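Local coordinates for PTS system, IIA component (Streptococcus pneumoniae serotype 4, PDB 5T3U), which probably relays phosphoryl groups as the cytoplasmic IIA component of a mannose-family sugar phosphotransferase system linked to fucose utilization, at residues 35-43 against 57-68; 99-110 against 123-131. All coordinates share one frame; numbering follows the deposited sequence.

Contact 1: residues 35-43 against 57-68; sequences TNDRVRTLG and FKNQVDELLDSN
R40 reaches from strand 39-43 across helix 57-65, its aliphatic part sliding past L64 in the opposite direction and its guanidinium lying beside the side chains of Q60 and E63. The chain is extended from CG to NE (chi2 -175°), which carries the charged group over to the helix. There NH1 gives two hydrogen bonds. R40 NH1 to E63 OE2 is 2.9 Å, almost straight and in the guanidinium plane, and forms a salt bridge although the carboxylate is met from above its own plane. The other joins R40 NH1 to Q60 OE1, 3.0 Å, again from above the amide plane. R40 NE donates to N36 O at 2.9 Å, and a water joins NH2 to E63 OE2, so bonds at all three nitrogens fix the rotation of the group. Q60, bent at chi2 (-75°), turns its NE2 to T41 O in a weak bond of 3.5 Å; a second water links NE2 to N36 OD1.

At one end the contact is apolar: L42 CD2 lies 3.4 Å from F57 CA and also meets F57 CB. At the other, carbons lie against carbonyl oxygens of the turn before the strand, L64 CD2 3.6 Å from N36 O and S67 CB against D37 O. R38 directs its guanidinium to D115, with Y114 in a cation-pi contact. F57, V61 and L64 also touch strand 68-75. Strand and helix run antiparallel (176°), as expected for a helix returning over a parallel sheet: the strand 39-44, helix 50-65, strand 68-75 unit is a beta-alpha-beta crossover of the alpha/beta EIIA-man fold.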
loop_
_atom_site.group_PDB
_atom_site.type_symbol
_atom_site.label_atom_id
_atom_site.label_comp_id
_atom_site.label_asym_id
_atom_site.label_seq_id
_atom_site.Cartn_x
_atom_site.Cartn_y
_atom_site.Cartn_z
ATOM N N THR A 35 -16.014 8.914 -7.129
ATOM C CA THR A 35 -15.953 10.023 -8.089
ATOM C C THR A 35 -14.934 11.101 -7.678
ATOM O O THR A 35 -14.539 11.214 -6.508
ATOM C CB THR A 35 -17.327 10.692 -8.291
ATOM O OG1 THR A 35 -17.769 11.224 -7.040
ATOM C CG2 THR A 35 -18.399 9.664 -8.805
ATOM N N ASN A 36 -14.567 11.897 -8.670
ATOM C CA ASN A 36 -13.556 12.945 -8.637
ATOM C C ASN A 36 -13.770 14.093 -7.642
ATOM O O ASN A 36 -12.830 14.749 -7.242
ATOM C CB ASN A 36 -13.534 13.567 -10.047
ATOM C CG ASN A 36 -12.166 13.918 -10.491
ATOM O OD1 ASN A 36 -11.185 13.278 -10.091
ATOM N ND2 ASN A 36 -12.068 14.936 -11.359
ATOM N N ASP A 37 -15.008 14.362 -7.270
ATOM C CA ASP A 37 -15.266 15.373 -6.262
ATOM C C ASP A 37 -15.049 14.836 -4.843
ATOM O O ASP A 37 -15.178 15.598 -3.894
ATOM C CB ASP A 37 -16.699 15.926 -6.392
ATOM C CG ASP A 37 -17.747 14.836 -6.299
ATOM O OD1 ASP A 37 -17.431 13.682 -6.652
ATOM O OD2 ASP A 37 -18.897 15.124 -5.889
ATOM N N ARG A 38 -14.774 13.533 -4.688
ATOM C CA ARG A 38 -14.536 12.951 -3.341
ATOM C C ARG A 38 -13.156 12.319 -3.185
ATOM O O ARG A 38 -12.574 12.358 -2.114
ATOM C CB ARG A 38 -15.573 11.872 -2.986
ATOM C CG ARG A 38 -17.004 12.268 -3.127
ATOM C CD ARG A 38 -17.372 13.474 -2.263
ATOM N NE ARG A 38 -17.036 13.332 -0.837
ATOM C CZ ARG A 38 -17.794 12.720 0.075
ATOM N NH1 ARG A 38 -18.936 12.139 -0.268
ATOM N NH2 ARG A 38 -17.401 12.672 1.350
ATOM N N VAL A 39 -12.654 11.696 -4.242
ATOM C CA VAL A 39 -11.394 10.952 -4.200
ATOM C C VAL A 39 -10.608 11.144 -5.462
ATOM O O VAL A 39 -11.157 11.088 -6.583
ATOM C CB VAL A 39 -11.614 9.407 -3.984
ATOM C CG1 VAL A 39 -10.260 8.680 -3.856
ATOM C CG2 VAL A 39 -12.474 9.148 -2.743
ATOM N N ARG A 40 -9.315 11.398 -5.277
ATOM C CA ARG A 40 -8.390 11.564 -6.408
ATOM C C ARG A 40 -7.069 10.874 -6.147
ATOM O O ARG A 40 -6.692 10.658 -4.995
ATOM C CB ARG A 40 -8.138 13.062 -6.672
ATOM C CG ARG A 40 -9.370 13.749 -7.280
ATOM C CD ARG A 40 -9.045 15.199 -7.655
ATOM N NE ARG A 40 -10.286 15.953 -7.803
ATOM C CZ ARG A 40 -10.364 17.179 -8.318
ATOM N NH1 ARG A 40 -9.266 17.793 -8.758
ATOM N NH2 ARG A 40 -11.552 17.768 -8.416
ATOM N N THR A 41 -6.343 10.569 -7.214
ATOM C CA THR A 41 -4.982 10.094 -7.044
ATOM C C THR A 41 -3.989 10.945 -7.821
ATOM O O THR A 41 -4.352 11.597 -8.799
ATOM C CB THR A 41 -4.827 8.619 -7.496
ATOM O OG1 THR A 41 -4.953 8.535 -8.919
ATOM C CG2 THR A 41 -5.881 7.760 -6.831
ATOM N N LEU A 42 -2.729 10.903 -7.408
ATOM C CA LEU A 42 -1.674 11.556 -8.181
ATOM C C LEU A 42 -0.397 10.747 -8.056
ATOM O O LEU A 42 0.017 10.426 -6.950
ATOM C CB LEU A 42 -1.447 12.977 -7.646
ATOM C CG LEU A 42 -0.563 13.924 -8.457
ATOM C CD1 LEU A 42 -1.163 14.125 -9.874
ATOM C CD2 LEU A 42 -0.470 15.285 -7.704
ATOM N N GLY A 43 0.232 10.438 -9.191
ATOM C CA GLY A 43 1.513 9.755 -9.192
ATOM C C GLY A 43 2.619 10.624 -9.764
ATOM O O GLY A 43 2.436 11.246 -10.796
ATOM N N PHE A 57 -0.334 18.751 -7.625
ATOM C CA PHE A 57 -0.645 18.386 -6.244
ATOM C C PHE A 57 -1.481 19.444 -5.519
ATOM O O PHE A 57 -2.521 19.139 -4.933
ATOM C CB PHE A 57 0.635 18.075 -5.433
ATOM C CG PHE A 57 0.339 17.552 -4.058
ATOM C CD1 PHE A 57 0.281 16.191 -3.818
ATOM C CD2 PHE A 57 0.053 18.419 -3.019
ATOM C CE1 PHE A 57 -0.053 15.700 -2.542
ATOM C CE2 PHE A 57 -0.278 17.949 -1.757
ATOM C CZ PHE A 57 -0.333 16.570 -1.528
ATOM N N LYS A 58 -0.991 20.689 -5.537
ATOM C CA LYS A 58 -1.683 21.800 -4.909
ATOM C C LYS A 58 -3.094 21.910 -5.459
ATOM O O LYS A 58 -4.044 22.020 -4.702
ATOM C CB LYS A 58 -0.900 23.113 -5.101
ATOM C CG LYS A 58 -1.595 24.375 -4.531
ATOM C CD LYS A 58 -0.825 25.662 -4.949
ATOM C CE LYS A 58 -1.324 26.920 -4.201
ATOM N NZ LYS A 58 -2.811 27.122 -4.384
ATOM N N ASN A 59 -3.219 21.869 -6.778
ATOM C CA ASN A 59 -4.517 21.924 -7.458
ATOM C C ASN A 59 -5.482 20.810 -7.079
ATOM O O ASN A 59 -6.673 21.061 -6.917
ATOM C CB ASN A 59 -4.312 21.947 -8.993
ATOM C CG ASN A 59 -3.879 23.319 -9.514
ATOM O OD1 ASN A 59 -3.925 24.326 -8.793
ATOM N ND2 ASN A 59 -3.463 23.367 -10.779
ATOM N N GLN A 60 -4.988 19.575 -6.938
ATOM C CA GLN A 60 -5.843 18.450 -6.476
ATOM C C GLN A 60 -6.408 18.698 -5.078
ATOM O O GLN A 60 -7.602 18.440 -4.837
ATOM C CB GLN A 60 -5.095 17.096 -6.481
ATOM C CG GLN A 60 -4.558 16.648 -7.824
ATOM C CD GLN A 60 -5.640 16.132 -8.736
ATOM O OE1 GLN A 60 -6.476 16.901 -9.224
ATOM N NE2 GLN A 60 -5.630 14.800 -8.988
ATOM N N VAL A 61 -5.578 19.186 -4.154
ATOM C CA VAL A 61 -6.069 19.422 -2.785
ATOM C C VAL A 61 -7.079 20.592 -2.755
ATOM O O VAL A 61 -8.152 20.474 -2.149
ATOM C CB VAL A 61 -4.953 19.655 -1.749
ATOM C CG1 VAL A 61 -5.553 20.029 -0.384
ATOM C CG2 VAL A 61 -4.057 18.423 -1.581
ATOM N N ASP A 62 -6.734 21.703 -3.421
ATOM C CA ASP A 62 -7.608 22.883 -3.507
ATOM C C ASP A 62 -8.973 22.527 -4.080
ATOM O O ASP A 62 -10.008 22.897 -3.523
ATOM C CB ASP A 62 -6.970 23.968 -4.394
ATOM C CG ASP A 62 -5.761 24.625 -3.754
ATOM O OD1 ASP A 62 -5.578 24.517 -2.520
ATOM O OD2 ASP A 62 -4.991 25.290 -4.487
ATOM N N GLU A 63 -8.979 21.799 -5.184
ATOM C CA GLU A 63 -10.239 21.413 -5.813
ATOM C C GLU A 63 -11.099 20.463 -4.984
ATOM O O GLU A 63 -12.326 20.530 -5.009
ATOM C CB GLU A 63 -9.998 20.877 -7.219
ATOM C CG GLU A 63 -9.653 22.009 -8.176
ATOM C CD GLU A 63 -9.006 21.534 -9.460
ATOM O OE1 GLU A 63 -8.106 22.258 -9.943
ATOM O OE2 GLU A 63 -9.383 20.454 -9.981
ATOM N N LEU A 64 -10.452 19.611 -4.202
ATOM C CA LEU A 64 -11.170 18.725 -3.313
ATOM C C LEU A 64 -11.783 19.560 -2.198
ATOM O O LEU A 64 -12.890 19.273 -1.755
ATOM C CB LEU A 64 -10.258 17.585 -2.808
ATOM C CG LEU A 64 -10.092 16.394 -3.786
ATOM C CD1 LEU A 64 -9.014 15.388 -3.320
ATOM C CD2 LEU A 64 -11.429 15.652 -4.049
ATOM N N LEU A 65 -11.088 20.607 -1.761
ATOM C CA LEU A 65 -11.649 21.514 -0.739
ATOM C C LEU A 65 -12.857 22.353 -1.201
ATOM O O LEU A 65 -13.626 22.873 -0.347
ATOM C CB LEU A 65 -10.573 22.394 -0.072
ATOM C CG LEU A 65 -9.555 21.723 0.869
ATOM C CD1 LEU A 65 -8.299 22.610 1.033
ATOM C CD2 LEU A 65 -10.161 21.354 2.232
ATOM N N ASP A 66 -13.057 22.460 -2.514
ATOM C CA ASP A 66 -14.250 23.142 -3.016
ATOM C C ASP A 66 -15.501 22.336 -2.735
ATOM O O ASP A 66 -16.586 22.906 -2.704
ATOM C CB ASP A 66 -14.192 23.408 -4.521
ATOM C CG ASP A 66 -13.115 24.378 -4.909
ATOM O OD1 ASP A 66 -12.818 25.311 -4.130
ATOM O OD2 ASP A 66 -12.553 24.204 -6.024
ATOM N N SER A 67 -15.335 21.010 -2.554
ATOM C CA SER A 67 -16.444 20.047 -2.437
ATOM C C SER A 67 -16.487 19.298 -1.129
ATOM O O SER A 67 -17.391 18.488 -0.916
ATOM C CB SER A 67 -16.310 18.956 -3.507
ATOM O OG SER A 67 -16.530 19.482 -4.789
ATOM N N ASN A 68 -15.493 19.509 -0.281
ATOM C CA ASN A 68 -15.409 18.757 0.960
ATOM C C ASN A 68 -14.942 19.715 2.011
ATOM O O ASN A 68 -14.155 20.586 1.697
ATOM C CB ASN A 68 -14.372 17.609 0.834
ATOM C CG ASN A 68 -14.723 16.615 -0.228
ATOM O OD1 ASN A 68 -14.261 16.719 -1.367
ATOM N ND2 ASN A 68 -15.550 15.654 0.117
HETATM O O HOH W 1 -8.011 13.404 -10.766
HETATM O O HOH W 2 -12.399 19.989 -9.863
#

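Contact 2: residues 99-110 against 123-131; sequences VTGFNIPLLVEL and IVHNAQNSL
Apolar packing centres on L106 and I123, where helix 104-110 meets helix 123-129 in a roughly antiparallel pair, the axes 8.7 Å apart at an angle of 145°. I123 CG2 is pressed against L106 CD1 at 3.5 Å, tighter than usual for two carbons, and the side chains cross at about a right angle. With CG anti to N (chi1 -174°), L106 swings this methyl toward the second helix, while its CB rests on A127 CB at 3.7 Å. The small methyl of A127 allows the close backbone approach here, 5.1 Å between L106 CA and A127 CA. Around I123, the CG of E109 comes across at 3.8 Å from I123 CG2, and L110 CD2 touches both CG2 and CD1. Toward the start of the helix, P105 lays CB and CG against CB of S130; the OG of that serine bonds to N126 O. At the sheet end, V99 and V124 slide past each other, V99 CG1 meeting V124 CG2 at 4.0 Å.

The polar part rests on N103. Its chi1 of 57° sets the amide between the backbone N and carbonyl, where N103 OD1 accepts from L106 N at 3.1 Å and caps the helix. From the same amide, N103 ND2 donates to A127 O at 3.1 Å, the acceptor near the amide plane. One buried side chain thus caps one helix and ties it to the next.

ND2 also bonds to G101 O of the second subunit, and Q128 NE2 to L131 O of that subunit; both pairs recur with the chains exchanged. V99 and T100 pair with an antiparallel strand there. The arrangement is an antiparallel helix pair, the first helix N-capped by N103, beside an edge strand at the dimer interface, where the sheet continues from one EIIA-man-type subunit into the other.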
loop_
_atom_site.group_PDB
_atom_site.type_symbol
_atom_site.label_atom_id
_atom_site.label_comp_id
_atom_site.label_asym_id
_atom_site.label_seq_id
_atom_site.Cartn_x
_atom_site.Cartn_y
_atom_site.Cartn_z
ATOM N N VAL A 99 -1.423 11.614 6.097
ATOM C CA VAL A 99 -1.063 10.321 6.708
ATOM C C VAL A 99 -0.167 9.593 5.718
ATOM O O VAL A 99 -0.548 9.382 4.566
ATOM C CB VAL A 99 -2.302 9.467 7.104
ATOM C CG1 VAL A 99 -1.885 8.148 7.771
ATOM C CG2 VAL A 99 -3.198 10.240 8.062
ATOM N N THR A 100 1.044 9.250 6.152
ATOM C CA THR A 100 1.971 8.613 5.237
ATOM C C THR A 100 2.055 7.086 5.464
ATOM O O THR A 100 1.493 6.578 6.427
ATOM C CB THR A 100 3.388 9.275 5.239
ATOM O OG1 THR A 100 4.126 8.759 4.130
ATOM C CG2 THR A 100 4.147 8.943 6.483
ATOM N N GLY A 101 2.740 6.370 4.574
ATOM C CA GLY A 101 2.893 4.914 4.742
ATOM C C GLY A 101 1.588 4.129 4.647
ATOM O O GLY A 101 1.482 3.027 5.214
ATOM N N PHE A 102 0.603 4.662 3.910
ATOM C CA PHE A 102 -0.730 4.056 3.855
ATOM C C PHE A 102 -0.764 2.641 3.268
ATOM O O PHE A 102 0.086 2.267 2.441
ATOM C CB PHE A 102 -1.733 4.955 3.091
ATOM C CG PHE A 102 -1.617 4.898 1.579
ATOM C CD1 PHE A 102 -0.807 5.801 0.889
ATOM C CD2 PHE A 102 -2.359 3.984 0.845
ATOM C CE1 PHE A 102 -0.705 5.759 -0.530
ATOM C CE2 PHE A 102 -2.261 3.926 -0.552
ATOM C CZ PHE A 102 -1.436 4.827 -1.242
ATOM N N ASN A 103 -1.791 1.894 3.655
ATOM C CA ASN A 103 -2.029 0.558 3.138
ATOM C C ASN A 103 -3.492 0.455 2.671
ATOM O O ASN A 103 -4.239 1.429 2.743
ATOM C CB ASN A 103 -1.649 -0.514 4.188
ATOM C CG ASN A 103 -2.383 -0.341 5.496
ATOM O OD1 ASN A 103 -3.285 0.503 5.600
ATOM N ND2 ASN A 103 -2.014 -1.141 6.515
ATOM N N ILE A 104 -3.889 -0.693 2.135
ATOM C CA ILE A 104 -5.261 -0.834 1.636
ATOM C C ILE A 104 -6.274 -0.676 2.784
ATOM O O ILE A 104 -7.246 0.038 2.640
ATOM C CB ILE A 104 -5.428 -2.130 0.792
ATOM C CG1 ILE A 104 -4.963 -1.859 -0.629
ATOM C CG2 ILE A 104 -6.901 -2.701 0.802
ATOM C CD1 ILE A 104 -5.833 -0.899 -1.430
ATOM N N PRO A 105 -6.018 -1.290 3.956
ATOM C CA PRO A 105 -6.987 -1.103 5.061
ATOM C C PRO A 105 -7.289 0.360 5.445
ATOM O O PRO A 105 -8.460 0.683 5.696
ATOM C CB PRO A 105 -6.314 -1.825 6.225
ATOM C CG PRO A 105 -5.553 -2.959 5.542
ATOM C CD PRO A 105 -4.982 -2.288 4.316
ATOM N N LEU A 106 -6.266 1.222 5.512
ATOM C CA LEU A 106 -6.487 2.658 5.722
ATOM C C LEU A 106 -7.359 3.276 4.627
ATOM O O LEU A 106 -8.367 3.951 4.923
ATOM C CB LEU A 106 -5.151 3.415 5.805
ATOM C CG LEU A 106 -5.236 4.934 6.183
ATOM C CD1 LEU A 106 -5.994 5.215 7.471
ATOM C CD2 LEU A 106 -3.827 5.510 6.291
ATOM N N LEU A 107 -6.988 3.048 3.359
ATOM C CA LEU A 107 -7.710 3.665 2.239
ATOM C C LEU A 107 -9.172 3.218 2.231
ATOM O O LEU A 107 -10.076 4.050 2.189
ATOM C CB LEU A 107 -7.019 3.406 0.878
ATOM C CG LEU A 107 -7.737 4.043 -0.343
ATOM C CD1 LEU A 107 -8.022 5.569 -0.155
ATOM C CD2 LEU A 107 -6.971 3.773 -1.665
ATOM N N VAL A 108 -9.408 1.908 2.318
ATOM C CA VAL A 108 -10.765 1.373 2.415
ATOM C C VAL A 108 -11.590 1.990 3.538
ATOM O O VAL A 108 -12.735 2.367 3.319
ATOM C CB VAL A 108 -10.752 -0.180 2.581
ATOM C CG1 VAL A 108 -12.170 -0.692 2.958
ATOM C CG2 VAL A 108 -10.264 -0.819 1.295
ATOM N N GLU A 109 -11.023 2.068 4.742
ATOM C CA GLU A 109 -11.747 2.612 5.878
ATOM C C GLU A 109 -12.078 4.101 5.698
ATOM O O GLU A 109 -13.164 4.551 6.066
ATOM C CB GLU A 109 -10.910 2.440 7.162
ATOM C CG GLU A 109 -11.492 3.148 8.399
ATOM C CD GLU A 109 -12.957 2.773 8.686
ATOM O OE1 GLU A 109 -13.365 1.609 8.431
ATOM O OE2 GLU A 109 -13.709 3.654 9.170
ATOM N N LEU A 110 -11.110 4.875 5.201
ATOM C CA LEU A 110 -11.348 6.304 4.951
ATOM C C LEU A 110 -12.420 6.499 3.884
ATOM O O LEU A 110 -13.282 7.388 4.022
ATOM C CB LEU A 110 -10.049 7.019 4.592
ATOM C CG LEU A 110 -9.104 7.198 5.791
ATOM C CD1 LEU A 110 -7.728 7.787 5.402
ATOM C CD2 LEU A 110 -9.786 8.024 6.931
ATOM N N ILE A 123 -8.583 5.356 13.500
ATOM C CA ILE A 123 -8.471 4.817 12.137
ATOM C C ILE A 123 -7.011 4.526 11.810
ATOM O O ILE A 123 -6.693 3.438 11.348
ATOM C CB ILE A 123 -9.106 5.764 11.095
ATOM C CG1 ILE A 123 -10.636 5.741 11.267
ATOM C CG2 ILE A 123 -8.671 5.385 9.662
ATOM C CD1 ILE A 123 -11.407 6.554 10.257
ATOM N N VAL A 124 -6.130 5.478 12.095
ATOM C CA VAL A 124 -4.680 5.297 11.881
ATOM C C VAL A 124 -4.110 4.122 12.712
ATOM O O VAL A 124 -3.433 3.243 12.175
ATOM C CB VAL A 124 -3.895 6.603 12.098
ATOM C CG1 VAL A 124 -2.342 6.346 12.113
ATOM C CG2 VAL A 124 -4.271 7.607 10.977
ATOM N N HIS A 125 -4.425 4.108 14.003
ATOM C CA HIS A 125 -4.025 3.034 14.899
ATOM C C HIS A 125 -4.509 1.675 14.362
ATOM O O HIS A 125 -3.747 0.716 14.328
ATOM C CB HIS A 125 -4.545 3.300 16.329
ATOM C CG HIS A 125 -4.192 2.224 17.317
ATOM N ND1 HIS A 125 -2.911 2.036 17.795
ATOM C CD2 HIS A 125 -4.955 1.278 17.917
ATOM C CE1 HIS A 125 -2.900 1.022 18.643
ATOM N NE2 HIS A 125 -4.127 0.543 18.732
ATOM N N ASN A 126 -5.762 1.594 13.923
ATOM C CA ASN A 126 -6.258 0.326 13.392
ATOM C C ASN A 126 -5.562 -0.091 12.074
ATOM O O ASN A 126 -5.371 -1.281 11.821
ATOM C CB ASN A 126 -7.772 0.368 13.173
ATOM C CG ASN A 126 -8.583 0.415 14.478
ATOM O OD1 ASN A 126 -8.100 0.121 15.579
ATOM N ND2 ASN A 126 -9.850 0.742 14.333
ATOM N N ALA A 127 -5.214 0.885 11.247
ATOM C CA ALA A 127 -4.505 0.626 9.997
ATOM C C ALA A 127 -3.089 0.101 10.242
ATOM O O ALA A 127 -2.632 -0.772 9.488
ATOM C CB ALA A 127 -4.453 1.878 9.136
ATOM N N GLN A 128 -2.401 0.636 11.262
ATOM C CA GLN A 128 -1.097 0.086 11.701
ATOM C C GLN A 128 -1.229 -1.381 12.133
ATOM O O GLN A 128 -0.419 -2.212 11.752
ATOM C CB GLN A 128 -0.475 0.898 12.855
ATOM C CG GLN A 128 -0.116 2.340 12.478
ATOM C CD GLN A 128 0.271 3.175 13.682
ATOM O OE1 GLN A 128 -0.186 2.911 14.800
ATOM N NE2 GLN A 128 1.103 4.206 13.459
ATOM N N ASN A 129 -2.274 -1.684 12.896
ATOM C CA ASN A 129 -2.507 -3.023 13.393
ATOM C C ASN A 129 -2.956 -3.971 12.307
ATOM O O ASN A 129 -2.936 -5.169 12.525
ATOM C CB ASN A 129 -3.567 -3.013 14.499
ATOM C CG ASN A 129 -3.015 -2.541 15.859
ATOM O OD1 ASN A 129 -1.801 -2.532 16.099
ATOM N ND2 ASN A 129 -3.925 -2.160 16.757
ATOM N N SER A 130 -3.426 -3.428 11.172
ATOM C CA SER A 130 -3.791 -4.229 9.996
ATOM C C SER A 130 -2.597 -4.717 9.152
ATOM O O SER A 130 -2.767 -5.549 8.258
ATOM C CB SER A 130 -4.703 -3.445 9.093
ATOM O OG SER A 130 -5.964 -3.233 9.710
ATOM N N LEU A 131 -1.419 -4.172 9.411
ATOM C CA LEU A 131 -0.184 -4.671 8.833
ATOM C C LEU A 131 0.446 -5.648 9.833
ATOM O O LEU A 131 0.924 -5.231 10.894
ATOM C CB LEU A 131 0.770 -3.513 8.544
ATOM C CG LEU A 131 2.005 -3.787 7.657
ATOM C CD1 LEU A 131 2.640 -2.466 7.191
ATOM C CD2 LEU A 131 3.044 -4.654 8.372
#

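Both contacts reach the four-stranded parallel sheet, but at its two outermost strands within the chain, 39-44 for contact 1 and 96-100 for contact 2, with centres about 20 Å apart on opposite sides of the chain's centre. Contact 1 is partly buried and joins a strand to a helix within one subunit; ion pairing and water bridges dominate its more open part. Contact 2 is buried and chiefly joins two helices by hydrocarbon packing, with a single asparagine supplying the polar link. The other chain touches neither segment of contact 1 yet lies against many residues of contact 2, whose edge strand pairs with an antiparallel strand of that chain, so that the sheet runs on.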